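Local coordinates for protein arginase (RocF) (Helicobacter pylori, PDB 4G3H) that probably hydrolyses L-arginine to L-ornithine and urea, using two manganese ions bound in each subunit, at residues 277-282 / 303-308; 229-234 / 261-266; 49-52 / 57-60; 137-142 / 160-165; 110-115 / 172-177. All coordinates share one frame; numbering follows the deposited sequence.

Four of the five contacts, all but interaction 4, reach the same central parallel sheet. Interactions 1 and 2 lie in its core: neighbouring strands 274-280 and 228-234 each receive a helix through aliphatic side chains alone, without a hydrogen bond between the segments. Interaction 5 covers strand 110-115, the other neighbour of strand 228-234, with a loop, and adds a water bridge to its isoleucine packing. Interaction 4 is nested inside the chain loop that interaction 5 closes, joining two helix ends by packing of a methionine and a cysteine, and by a water. Interaction 3, about 26 Å from interaction 1 between centres, is smaller and more peripheral, and rests on one amide hydrogen bond.

Interaction 1. Residues 277-282 / 303-308; sequences VEVTEY and DLIINS
The backbones of 277-282 and 303-308 come nearest at Val277 and Ile305, whose CA atoms are 8.1 Å apart, so side chains alone span the gap between strand and helix. Ile305 does this from the helix with both of its branches. Its CG2 lies across Val277, 3.9 Å from Val277 CG1, and the two side chains meet at a slant. The longer branch, extended at chi2 (174°), carries CD1 out to Val279 CG2, where the tips meet at 3.5 Å, closer than ordinary methyl packing. CD1 also keeps touch with Val277 CG1 at 4.0 Å, which places it over both valines. The two valines stand two residues apart on the strand and so present their methyls on the same face. No hydrogen bond joins the segments. On the helix, Ser308 OG turns back to Leu304 O at 2.8 Å, an oxygen that also accepts from Ser308 N. Leu304, next to Ile305, packs on Leu263 and Leu267 of helix 256-269, bringing the two helices side by side. A helix laid over branched aliphatic side chains of a parallel strand is the layered alpha/beta arrangement of the arginase fold, here made by the last strand and the last helix of the chain.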
# COMPACT_ATOMS: atom_id res chain seq x y z
N VAL A 277 -4.39 3.98 -5.75
CA VAL A 277 -3.00 4.10 -5.38
C VAL A 277 -2.89 4.40 -3.89
O VAL A 277 -3.56 5.30 -3.37
CB VAL A 277 -2.27 5.20 -6.16
CG1 VAL A 277 -0.83 5.29 -5.67
CG2 VAL A 277 -2.29 4.89 -7.67
N GLU A 278 -2.05 3.63 -3.22
CA GLU A 278 -1.81 3.77 -1.80
C GLU A 278 -0.33 4.13 -1.59
O GLU A 278 0.56 3.46 -2.12
CB GLU A 278 -2.10 2.43 -1.10
CG GLU A 278 -1.87 2.42 0.41
CD GLU A 278 -1.65 1.01 0.95
OE1 GLU A 278 -2.03 0.03 0.28
OE2 GLU A 278 -1.11 0.87 2.07
N VAL A 279 -0.07 5.20 -0.84
CA VAL A 279 1.31 5.60 -0.54
C VAL A 279 1.37 5.56 0.97
O VAL A 279 0.54 6.17 1.65
CB VAL A 279 1.65 7.02 -1.08
CG1 VAL A 279 3.10 7.36 -0.74
CG2 VAL A 279 1.45 7.06 -2.59
N THR A 280 2.35 4.85 1.51
CA THR A 280 2.41 4.66 2.95
C THR A 280 3.81 4.71 3.55
O THR A 280 4.81 4.77 2.85
CB THR A 280 1.77 3.30 3.29
OG1 THR A 280 1.52 3.19 4.69
CG2 THR A 280 2.70 2.17 2.84
N GLU A 281 3.85 4.66 4.88
CA GLU A 281 5.09 4.66 5.65
C GLU A 281 5.92 5.93 5.57
O GLU A 281 7.14 5.89 5.40
CB GLU A 281 5.95 3.45 5.26
CG GLU A 281 5.32 2.08 5.60
CD GLU A 281 5.10 1.87 7.10
OE1 GLU A 281 5.78 2.54 7.91
OE2 GLU A 281 4.27 1.02 7.47
N TYR A 282 5.25 7.07 5.65
CA TYR A 282 5.97 8.33 5.67
C TYR A 282 5.99 8.72 7.14
O TYR A 282 4.95 9.02 7.72
CB TYR A 282 5.25 9.41 4.87
CG TYR A 282 5.86 10.78 5.06
CD1 TYR A 282 7.23 10.97 4.90
CD2 TYR A 282 5.08 11.87 5.44
CE1 TYR A 282 7.81 12.21 5.11
CE2 TYR A 282 5.65 13.12 5.65
CZ TYR A 282 7.02 13.28 5.49
OH TYR A 282 7.61 14.51 5.70
N ASP A 303 2.59 14.54 -6.30
CA ASP A 303 2.24 15.34 -7.48
C ASP A 303 2.27 14.47 -8.73
O ASP A 303 1.39 14.55 -9.58
CB ASP A 303 3.22 16.50 -7.69
CG ASP A 303 3.13 17.56 -6.62
OD1 ASP A 303 2.01 17.81 -6.11
OD2 ASP A 303 4.18 18.15 -6.30
N LEU A 304 3.32 13.66 -8.84
CA LEU A 304 3.48 12.77 -9.99
C LEU A 304 2.31 11.79 -10.10
O LEU A 304 1.78 11.58 -11.19
CB LEU A 304 4.81 12.02 -9.86
CG LEU A 304 5.22 11.03 -10.95
CD1 LEU A 304 6.72 10.85 -10.92
CD2 LEU A 304 4.53 9.71 -10.74
N ILE A 305 1.92 11.20 -8.98
CA ILE A 305 0.81 10.25 -8.98
C ILE A 305 -0.50 10.95 -9.32
O ILE A 305 -1.27 10.49 -10.16
CB ILE A 305 0.64 9.59 -7.60
CG1 ILE A 305 1.89 8.79 -7.25
CG2 ILE A 305 -0.61 8.72 -7.60
CD1 ILE A 305 1.88 8.21 -5.85
N ILE A 306 -0.74 12.07 -8.65
CA ILE A 306 -1.96 12.83 -8.86
C ILE A 306 -2.09 13.36 -10.28
O ILE A 306 -3.14 13.21 -10.92
CB ILE A 306 -2.05 14.00 -7.88
CG1 ILE A 306 -2.15 13.44 -6.45
CG2 ILE A 306 -3.26 14.88 -8.20
CD1 ILE A 306 -2.05 14.50 -5.36
N ASN A 307 -1.01 13.97 -10.79
CA ASN A 307 -1.03 14.53 -12.13
C ASN A 307 -1.17 13.49 -13.24
O ASN A 307 -1.67 13.79 -14.31
CB ASN A 307 0.20 15.40 -12.35
CG ASN A 307 0.16 16.68 -11.52
OD1 ASN A 307 -0.89 17.31 -11.40
ND2 ASN A 307 1.30 17.05 -10.94
N SER A 308 -0.75 12.26 -12.98
CA SER A 308 -0.87 11.21 -13.98
C SER A 308 -2.25 10.55 -13.94
O SER A 308 -2.82 10.24 -14.99
CB SER A 308 0.19 10.13 -13.77
OG SER A 308 1.49 10.68 -13.85

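Interaction 2. Residues 229-234 / 261-266; sequences IYLSLD and QLLGLL. With MN (manganese (II) ion), chain E; MN (manganese (II) ion), chain F.
Leu231 and Leu233 of the strand push toward the helix, and Leu263 and Leu266 fill the relief between and beside them. Leu263 is the central bump. Its CD1 rests on Leu233 CD2 at 3.9 Å, while its other methyl, CD2, lies 4.3 Å from Leu231 CD1, so the forked end straddles the dip between the two strand leucines. Leu233 and Leu263 cross at about a right angle, one fork set across the other. Leu231 CD1 in turn faces the groove between Leu263 and Leu266, three residues apart on the helix, without sinking into it, and meets Leu266 CD1 at 4.4 Å. These looser distances make the Leu231 end shallower than the Leu233 end. The CB bond of Leu263 runs along the interface, and at chi1 -99°, off the staggered positions, its methyls lie nearer the strand. The segments run antiparallel, at 171°, with their axes 11.9 Å apart, as expected of strand 228-234 and helix 256-269 in a beta-alpha-beta unit whose return strand is 274-280. On the strand's far side Tyr230 turns its ring toward helix 94-104, where it meets Phe98 edge-to-face. At the strand's C-terminal end Asp234 bridges both manganese ions through one oxygen: Asp234 OD2 is 2.3 Å from one ion, shared with Asp116, His118 and Asp236, and 2.5 Å from the other, shared with Asp116 and Asp120.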
# COMPACT_ATOMS: atom_id res chain seq x y z
N ILE A 229 -6.22 -3.07 -11.36
CA ILE A 229 -4.98 -3.06 -10.63
C ILE A 229 -4.97 -2.12 -9.43
O ILE A 229 -5.58 -1.04 -9.46
CB ILE A 229 -3.83 -2.69 -11.59
CG1 ILE A 229 -3.81 -3.68 -12.76
CG2 ILE A 229 -2.50 -2.69 -10.87
CD1 ILE A 229 -2.79 -3.35 -13.83
N TYR A 230 -4.30 -2.56 -8.37
CA TYR A 230 -4.15 -1.79 -7.14
C TYR A 230 -2.65 -1.55 -6.94
O TYR A 230 -1.86 -2.51 -6.94
CB TYR A 230 -4.71 -2.61 -5.96
CG TYR A 230 -4.61 -1.93 -4.61
CD1 TYR A 230 -5.63 -1.11 -4.13
CD2 TYR A 230 -3.48 -2.11 -3.80
CE1 TYR A 230 -5.54 -0.49 -2.87
CE2 TYR A 230 -3.37 -1.50 -2.55
CZ TYR A 230 -4.40 -0.69 -2.09
OH TYR A 230 -4.29 -0.08 -0.86
N LEU A 231 -2.24 -0.29 -6.81
CA LEU A 231 -0.83 0.01 -6.59
C LEU A 231 -0.58 0.43 -5.14
O LEU A 231 -1.21 1.36 -4.63
CB LEU A 231 -0.32 1.11 -7.54
CG LEU A 231 1.22 1.24 -7.48
CD1 LEU A 231 1.77 1.65 -8.83
CD2 LEU A 231 1.63 2.24 -6.39
N SER A 232 0.34 -0.27 -4.49
CA SER A 232 0.67 0.04 -3.10
C SER A 232 2.14 0.41 -3.02
O SER A 232 3.02 -0.41 -3.29
CB SER A 232 0.38 -1.17 -2.21
OG SER A 232 0.46 -0.81 -0.85
N LEU A 233 2.41 1.66 -2.64
CA LEU A 233 3.77 2.16 -2.55
C LEU A 233 4.23 2.44 -1.12
O LEU A 233 3.65 3.28 -0.43
CB LEU A 233 3.92 3.44 -3.38
CG LEU A 233 5.16 4.32 -3.08
CD1 LEU A 233 6.44 3.54 -3.35
CD2 LEU A 233 5.13 5.58 -3.93
N ASP A 234 5.30 1.75 -0.72
CA ASP A 234 5.91 1.93 0.59
C ASP A 234 7.20 2.72 0.32
O ASP A 234 8.08 2.25 -0.40
CB ASP A 234 6.26 0.57 1.21
CG ASP A 234 6.85 0.69 2.61
OD1 ASP A 234 7.54 1.70 2.92
OD2 ASP A 234 6.64 -0.25 3.41
N GLN A 261 11.01 7.45 -11.94
CA GLN A 261 11.00 6.87 -13.27
C GLN A 261 10.15 5.61 -13.31
O GLN A 261 9.33 5.43 -14.20
CB GLN A 261 12.43 6.54 -13.72
CG GLN A 261 13.17 7.74 -14.27
CD GLN A 261 14.67 7.58 -14.18
OE1 GLN A 261 15.22 6.53 -14.56
NE2 GLN A 261 15.35 8.61 -13.69
N LEU A 262 10.36 4.72 -12.33
CA LEU A 262 9.58 3.49 -12.29
C LEU A 262 8.10 3.81 -12.12
O LEU A 262 7.26 3.24 -12.82
CB LEU A 262 10.03 2.59 -11.13
CG LEU A 262 9.23 1.29 -10.97
CD1 LEU A 262 9.50 0.37 -12.17
CD2 LEU A 262 9.62 0.59 -9.67
N LEU A 263 7.78 4.72 -11.21
CA LEU A 263 6.40 5.10 -10.98
C LEU A 263 5.72 5.65 -12.23
O LEU A 263 4.60 5.26 -12.56
CB LEU A 263 6.31 6.15 -9.87
CG LEU A 263 5.94 5.64 -8.48
CD1 LEU A 263 5.86 6.82 -7.52
CD2 LEU A 263 4.60 4.90 -8.54
N GLY A 264 6.39 6.57 -12.92
CA GLY A 264 5.82 7.16 -14.12
C GLY A 264 5.48 6.13 -15.19
O GLY A 264 4.42 6.21 -15.82
N LEU A 265 6.39 5.18 -15.39
CA LEU A 265 6.20 4.12 -16.38
C LEU A 265 5.06 3.18 -15.99
O LEU A 265 4.24 2.80 -16.83
CB LEU A 265 7.50 3.32 -16.52
CG LEU A 265 8.41 3.67 -17.70
CD1 LEU A 265 8.46 5.17 -17.94
CD2 LEU A 265 9.80 3.11 -17.43
N LEU A 266 5.01 2.79 -14.72
CA LEU A 266 3.96 1.90 -14.26
C LEU A 266 2.59 2.58 -14.38
O LEU A 266 1.61 1.94 -14.78
CB LEU A 266 4.20 1.47 -12.81
CG LEU A 266 5.32 0.48 -12.49
CD1 LEU A 266 5.30 0.21 -11.01
CD2 LEU A 266 5.13 -0.82 -13.26
MN MN E . 5.51 -2.44 3.67
MN MN F . 8.35 -1.75 3.90

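Interaction 3. Residues 49-52 / 57-60; sequences LYKE and KNFE
Asn58 reaches across to Glu52 with its side-chain amide, and one hydrogen bond carries the contact. Asn58 ND2 donates to the backbone oxygen Glu52 O at 3.0 Å, with an N-H...O angle of 168°. The acceptor lies close to the amide plane of Asn58, and the donor approaches nearly along the C=O axis, so the bond is straight at both ends. The first torsion of Asn58 (chi1 69°) tucks CG between the backbone N and the carbonyl carbon, turning the amide back toward the preceding loop. The other end of the amide is also used: Asn58 OD1 accepts from Arg54 N, so this buried group grips the loop through both of its polar atoms and its rotation is fixed. The residues between the segments form the short connection from strand 44-50, at the edge of the parallel sheet, to helix 59-78, a beta-alpha loop, which Asn58 bonds at two backbone points. Although Asn58 occupies the N-cap position, its side chain makes no capping bond to the helix.

Van der Waals contact is slight. The aliphatic end of Lys51 passes beside the amide, with Lys51 CE 4.2 Å from Asn58 ND2, and the same side chain also touches Asp61 and Phe65 of helix 59-78.

Charge is directed outside the pair. Glu52 offers only its backbone to Asn58, while its carboxylate forms a salt bridge to Arg15 through Glu52 OE2.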
# COMPACT_ATOMS: atom_id res chain seq x y z
N LEU A 49 -10.66 6.30 10.17
CA LEU A 49 -10.04 5.82 11.39
C LEU A 49 -9.71 4.33 11.30
O LEU A 49 -10.43 3.55 10.68
CB LEU A 49 -10.95 6.07 12.59
CG LEU A 49 -11.38 7.52 12.82
CD1 LEU A 49 -12.20 7.61 14.09
CD2 LEU A 49 -10.14 8.43 12.91
N TYR A 50 -8.60 3.95 11.94
CA TYR A 50 -8.19 2.55 11.93
C TYR A 50 -7.75 2.11 13.32
O TYR A 50 -7.51 2.94 14.20
CB TYR A 50 -7.06 2.33 10.91
CG TYR A 50 -5.72 2.93 11.29
CD1 TYR A 50 -4.81 2.22 12.06
CD2 TYR A 50 -5.36 4.21 10.86
CE1 TYR A 50 -3.56 2.76 12.41
CE2 TYR A 50 -4.11 4.77 11.20
CZ TYR A 50 -3.22 4.04 11.97
OH TYR A 50 -1.98 4.55 12.29
N LYS A 51 -7.65 0.80 13.49
CA LYS A 51 -7.23 0.21 14.75
C LYS A 51 -6.00 -0.63 14.45
O LYS A 51 -5.99 -1.41 13.50
CB LYS A 51 -8.34 -0.67 15.30
CG LYS A 51 -8.17 -1.06 16.75
CD LYS A 51 -9.31 -1.93 17.21
CE LYS A 51 -9.47 -1.86 18.71
NZ LYS A 51 -9.82 -0.47 19.12
N GLU A 52 -4.95 -0.47 15.25
CA GLU A 52 -3.73 -1.23 15.04
C GLU A 52 -3.92 -2.70 15.40
O GLU A 52 -4.54 -3.03 16.40
CB GLU A 52 -2.60 -0.65 15.90
CG GLU A 52 -1.30 -1.42 15.78
CD GLU A 52 -0.26 -0.97 16.79
OE1 GLU A 52 0.87 -1.50 16.74
OE2 GLU A 52 -0.57 -0.10 17.63
N LYS A 57 -2.71 -9.73 21.20
CA LYS A 57 -3.09 -8.64 22.10
C LYS A 57 -4.54 -8.18 21.93
O LYS A 57 -5.25 -7.99 22.92
CB LYS A 57 -2.17 -7.43 21.92
CG LYS A 57 -0.68 -7.71 22.09
CD LYS A 57 -0.37 -8.45 23.38
CE LYS A 57 1.13 -8.52 23.62
NZ LYS A 57 1.70 -7.16 23.86
N ASN A 58 -4.99 -8.01 20.69
CA ASN A 58 -6.34 -7.53 20.44
C ASN A 58 -6.98 -8.11 19.17
O ASN A 58 -7.68 -7.40 18.45
CB ASN A 58 -6.33 -6.00 20.34
CG ASN A 58 -5.61 -5.50 19.10
OD1 ASN A 58 -4.64 -6.11 18.63
ND2 ASN A 58 -6.08 -4.38 18.56
N PHE A 59 -6.76 -9.39 18.92
CA PHE A 59 -7.30 -10.03 17.73
C PHE A 59 -8.79 -9.77 17.50
O PHE A 59 -9.18 -9.35 16.41
CB PHE A 59 -7.04 -11.54 17.77
CG PHE A 59 -7.33 -12.25 16.46
CD1 PHE A 59 -8.64 -12.47 16.05
CD2 PHE A 59 -6.29 -12.68 15.65
CE1 PHE A 59 -8.91 -13.11 14.83
CE2 PHE A 59 -6.55 -13.33 14.44
CZ PHE A 59 -7.86 -13.54 14.03
N GLU A 60 -9.61 -10.02 18.51
CA GLU A 60 -11.05 -9.84 18.37
C GLU A 60 -11.44 -8.39 18.12
O GLU A 60 -12.27 -8.10 17.25
CB GLU A 60 -11.77 -10.37 19.62
CG GLU A 60 -13.27 -10.54 19.43
CD GLU A 60 -13.61 -11.63 18.42
OE1 GLU A 60 -13.14 -11.56 17.27
OE2 GLU A 60 -14.36 -12.57 18.78

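Interaction 4. Residues 137-142 / 160-165; sequences LGMVLN and QKLCSL
Met139 and Cys163 face each other where the backbones come closest, with 5.3 Å between their CA atoms. At the root of the methionine, Met139 CB lies 4.1 Å from Cys163 SG. CG and SD then carry the chain past the cysteine toward Leu162, extended at chi2 (178°). A bend about the CG-SD bond (chi3 61°) drops the terminal methyl onto the leucine: Met139 CE is 3.3 Å from Leu162 CD2 and 3.4 Å from Leu162 CG, both tighter than usual for carbon pairs. Phe95 of helix 94-104 touches both Met139 and Leu162. Cys163 in turn nests against backbone, its CB 3.5 Å from Met139 O, and Asn142 OD1 comes to 3.7 Å from the same CB at the more exposed edge. No direct hydrogen bond spans the two helix ends, but the carbonyls there, Val140 O and Cys163 O, are in reach of one water, which lies 2.8 Å from Cys163 O. The short Cys163 side chain is consistent with the close approach of the backbones of helices 136-140 and 153-163, and the flexible methionine reaches past it: sulfur and methyl contacts fill the buried part, while the water probably helps to satisfy the carbonyls at the helix ends.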
# COMPACT_ATOMS: atom_id res chain seq x y z
N LEU A 137 0.02 -8.69 3.33
CA LEU A 137 -0.01 -9.58 2.17
C LEU A 137 -0.15 -11.04 2.59
O LEU A 137 -0.76 -11.84 1.87
CB LEU A 137 1.23 -9.38 1.29
CG LEU A 137 1.24 -8.09 0.46
CD1 LEU A 137 2.48 -8.04 -0.41
CD2 LEU A 137 -0.02 -8.03 -0.41
N GLY A 138 0.41 -11.38 3.74
CA GLY A 138 0.31 -12.74 4.24
C GLY A 138 -1.14 -13.07 4.53
O GLY A 138 -1.56 -14.22 4.43
N MET A 139 -1.91 -12.05 4.89
CA MET A 139 -3.33 -12.21 5.20
C MET A 139 -4.15 -12.17 3.91
O MET A 139 -5.18 -12.84 3.80
CB MET A 139 -3.79 -11.11 6.15
CG MET A 139 -3.04 -11.08 7.46
SD MET A 139 -3.59 -9.72 8.50
CE MET A 139 -5.29 -10.18 8.69
N VAL A 140 -3.71 -11.37 2.95
CA VAL A 140 -4.41 -11.27 1.68
C VAL A 140 -4.23 -12.58 0.92
O VAL A 140 -5.14 -13.04 0.24
CB VAL A 140 -3.85 -10.11 0.82
CG1 VAL A 140 -4.28 -10.28 -0.63
CG2 VAL A 140 -4.36 -8.78 1.35
N LEU A 141 -3.05 -13.18 1.06
CA LEU A 141 -2.72 -14.43 0.39
C LEU A 141 -3.09 -15.68 1.18
O LEU A 141 -2.93 -16.80 0.70
CB LEU A 141 -1.23 -14.47 0.07
CG LEU A 141 -0.68 -13.45 -0.93
CD1 LEU A 141 0.83 -13.57 -0.98
CD2 LEU A 141 -1.29 -13.70 -2.30
N ASN A 142 -3.57 -15.50 2.40
CA ASN A 142 -3.95 -16.63 3.25
C ASN A 142 -2.79 -17.54 3.62
O ASN A 142 -2.96 -18.76 3.73
CB ASN A 142 -5.04 -17.47 2.58
CG ASN A 142 -6.43 -17.05 3.01
OD1 ASN A 142 -6.93 -16.01 2.59
ND2 ASN A 142 -7.04 -17.85 3.88
N GLN A 160 -8.81 -17.63 9.63
CA GLN A 160 -9.58 -17.84 8.41
C GLN A 160 -10.72 -16.84 8.42
O GLN A 160 -11.12 -16.33 7.38
CB GLN A 160 -10.11 -19.28 8.35
CG GLN A 160 -10.86 -19.62 7.07
CD GLN A 160 -12.28 -19.06 7.02
OE1 GLN A 160 -12.91 -19.04 5.97
NE2 GLN A 160 -12.78 -18.62 8.17
N LYS A 161 -11.25 -16.58 9.61
CA LYS A 161 -12.36 -15.64 9.77
C LYS A 161 -11.88 -14.25 9.36
O LYS A 161 -12.54 -13.55 8.59
CB LYS A 161 -12.81 -15.62 11.24
CG LYS A 161 -14.04 -14.77 11.52
CD LYS A 161 -14.06 -14.27 12.97
CE LYS A 161 -14.11 -15.39 14.00
NZ LYS A 161 -14.05 -14.86 15.39
N LEU A 162 -10.71 -13.86 9.87
CA LEU A 162 -10.11 -12.56 9.60
C LEU A 162 -9.70 -12.36 8.13
O LEU A 162 -10.13 -11.40 7.50
CB LEU A 162 -8.91 -12.37 10.52
CG LEU A 162 -8.06 -11.11 10.34
CD1 LEU A 162 -8.92 -9.87 10.53
CD2 LEU A 162 -6.92 -11.12 11.35
N CYS A 163 -8.87 -13.27 7.61
CA CYS A 163 -8.40 -13.19 6.23
C CYS A 163 -9.58 -13.18 5.27
O CYS A 163 -9.46 -12.81 4.11
CB CYS A 163 -7.53 -14.40 5.89
SG CYS A 163 -6.02 -14.50 6.84
N SER A 164 -10.68 -13.64 5.69
CA SER A 164 -11.84 -13.55 4.97
C SER A 164 -12.76 -12.37 5.05
O SER A 164 -13.67 -12.36 4.43
CB SER A 164 -12.68 -14.67 5.39
OG SER A 164 -12.75 -15.49 4.38
N LEU A 165 -12.47 -11.45 5.87
CA LEU A 165 -13.29 -10.33 5.97
C LEU A 165 -13.40 -9.56 4.77
O LEU A 165 -12.60 -9.46 4.02
CB LEU A 165 -12.62 -9.35 6.87
CG LEU A 165 -12.65 -9.55 8.26
CD1 LEU A 165 -11.99 -8.72 8.89
CD2 LEU A 165 -13.95 -9.36 8.53
O HOH W 1 -7.76 -12.98 1.90

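Interaction 5. Residues 110-115 / 172-177; sequences IGILYL and LEIDPK
A water joins Ile110 to Asp175: Asp175 N donates to it at 2.7 Å, and it donates onward to Ile110 O at 2.9 Å. The bridge ties strand 110-115, an inner strand of the parallel sheet of this alpha/beta fold, to the loop that leads into the adjacent strand 179-182. Direct pairing between those chains starts just beyond, where the Ile112 backbone bonds to Cys178 and Val180; the water thus spans the gap where the loop has not yet joined the sheet.

Beside it, Ile174 packs on Ile110 and Ile112, which flank Gly111. Its ethyl branch reaches Ile110, with Ile174 CD1 4.2 Å from Ile110 CB, because the second torsion (chi2 -62°) folds the terminal methyl over. The shorter branch meets Ile112, two residues on, Ile174 CG2 lying 4.3 Å from Ile112 CD1. One side chain thereby touches both, loosely. Phe98 of helix 94-104 touches all three isoleucines and adds to the apolar patch, and Val140 of helix 136-140 packs on Ile174.

Asp175 shapes the loop after the bridge. Its first torsion (chi1 -179°) extends the carboxylate away from the backbone N that holds the water, and Asp175 OD1 accepts from Lys177 N at 3.1 Å, closing an Asx turn as the chain enters a 3-10 segment. The donor meets OD1 from above the carboxylate plane, 58° out of it, while Asp175 OD2 forms a salt bridge with Lys109 NZ.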
# COMPACT_ATOMS: atom_id res chain seq x y z
N ILE A 110 -7.98 -9.23 -9.76
CA ILE A 110 -7.17 -8.09 -9.34
C ILE A 110 -5.67 -8.31 -9.33
O ILE A 110 -5.18 -9.33 -8.84
CB ILE A 110 -7.60 -7.64 -7.92
CG1 ILE A 110 -9.09 -7.30 -7.92
CG2 ILE A 110 -6.78 -6.44 -7.47
CD1 ILE A 110 -9.68 -7.13 -6.53
N GLY A 111 -4.94 -7.34 -9.87
CA GLY A 111 -3.50 -7.41 -9.89
C GLY A 111 -2.98 -6.43 -8.86
O GLY A 111 -3.64 -5.42 -8.58
N ILE A 112 -1.81 -6.71 -8.29
CA ILE A 112 -1.23 -5.84 -7.27
C ILE A 112 0.21 -5.42 -7.60
O ILE A 112 1.06 -6.25 -7.85
CB ILE A 112 -1.20 -6.55 -5.89
CG1 ILE A 112 -2.60 -7.02 -5.51
CG2 ILE A 112 -0.67 -5.59 -4.83
CD1 ILE A 112 -2.62 -7.88 -4.26
N LEU A 113 0.45 -4.11 -7.60
CA LEU A 113 1.79 -3.59 -7.84
C LEU A 113 2.20 -3.18 -6.44
O LEU A 113 1.61 -2.26 -5.86
CB LEU A 113 1.75 -2.38 -8.78
CG LEU A 113 1.27 -2.68 -10.20
CD1 LEU A 113 1.09 -1.38 -10.99
CD2 LEU A 113 2.27 -3.60 -10.90
N TYR A 114 3.20 -3.87 -5.90
CA TYR A 114 3.66 -3.62 -4.53
C TYR A 114 5.10 -3.13 -4.50
O TYR A 114 6.03 -3.92 -4.67
CB TYR A 114 3.54 -4.94 -3.74
CG TYR A 114 3.32 -4.79 -2.25
CD1 TYR A 114 2.06 -4.50 -1.73
CD2 TYR A 114 4.37 -4.96 -1.35
CE1 TYR A 114 1.84 -4.40 -0.37
CE2 TYR A 114 4.17 -4.86 0.03
CZ TYR A 114 2.89 -4.58 0.51
OH TYR A 114 2.65 -4.50 1.86
N LEU A 115 5.29 -1.84 -4.29
CA LEU A 115 6.63 -1.25 -4.24
C LEU A 115 7.02 -1.16 -2.78
O LEU A 115 6.42 -0.41 -2.01
CB LEU A 115 6.62 0.14 -4.88
CG LEU A 115 6.43 0.14 -6.40
CD1 LEU A 115 5.03 -0.36 -6.75
CD2 LEU A 115 6.65 1.55 -6.95
N LEU A 172 -13.06 -13.44 -5.47
CA LEU A 172 -12.09 -14.32 -5.94
C LEU A 172 -10.94 -14.33 -5.08
O LEU A 172 -10.62 -13.50 -4.46
CB LEU A 172 -11.68 -13.82 -7.27
CG LEU A 172 -12.76 -13.75 -8.33
CD1 LEU A 172 -12.62 -12.90 -9.48
CD2 LEU A 172 -13.03 -15.02 -8.68
N GLU A 173 -10.27 -15.34 -5.12
CA GLU A 173 -9.03 -15.42 -4.37
C GLU A 173 -7.99 -14.71 -5.23
O GLU A 173 -8.11 -14.68 -6.46
CB GLU A 173 -8.61 -16.86 -4.14
CG GLU A 173 -9.59 -17.65 -3.30
CD GLU A 173 -9.14 -19.08 -3.10
OE1 GLU A 173 -9.85 -19.83 -2.41
OE2 GLU A 173 -8.07 -19.44 -3.64
N ILE A 174 -6.98 -14.13 -4.60
CA ILE A 174 -5.94 -13.43 -5.32
C ILE A 174 -4.97 -14.46 -5.92
O ILE A 174 -4.56 -15.39 -5.24
CB ILE A 174 -5.19 -12.46 -4.39
CG1 ILE A 174 -6.14 -11.37 -3.88
CG2 ILE A 174 -4.02 -11.83 -5.11
CD1 ILE A 174 -6.74 -10.50 -4.98
N ASP A 175 -4.63 -14.28 -7.19
CA ASP A 175 -3.70 -15.15 -7.89
C ASP A 175 -2.30 -14.66 -7.50
O ASP A 175 -1.89 -13.57 -7.90
CB ASP A 175 -3.91 -15.01 -9.40
CG ASP A 175 -2.99 -15.89 -10.22
OD1 ASP A 175 -2.11 -16.55 -9.62
OD2 ASP A 175 -3.15 -15.93 -11.46
N PRO A 176 -1.56 -15.46 -6.72
CA PRO A 176 -0.21 -15.11 -6.26
C PRO A 176 0.72 -14.62 -7.37
O PRO A 176 1.65 -13.85 -7.13
CB PRO A 176 0.29 -16.41 -5.62
CG PRO A 176 -0.97 -17.10 -5.19
CD PRO A 176 -1.89 -16.85 -6.36
N LYS A 177 0.44 -15.07 -8.59
CA LYS A 177 1.23 -14.71 -9.76
C LYS A 177 0.89 -13.31 -10.28
O LYS A 177 1.58 -12.79 -11.15
CB LYS A 177 1.01 -15.73 -10.88
CG LYS A 177 1.60 -17.10 -10.58
CD LYS A 177 0.95 -18.16 -11.46
CE LYS A 177 1.95 -19.22 -11.86
NZ LYS A 177 3.00 -18.63 -12.75
O HOH W 2 -5.63 -12.24 -8.71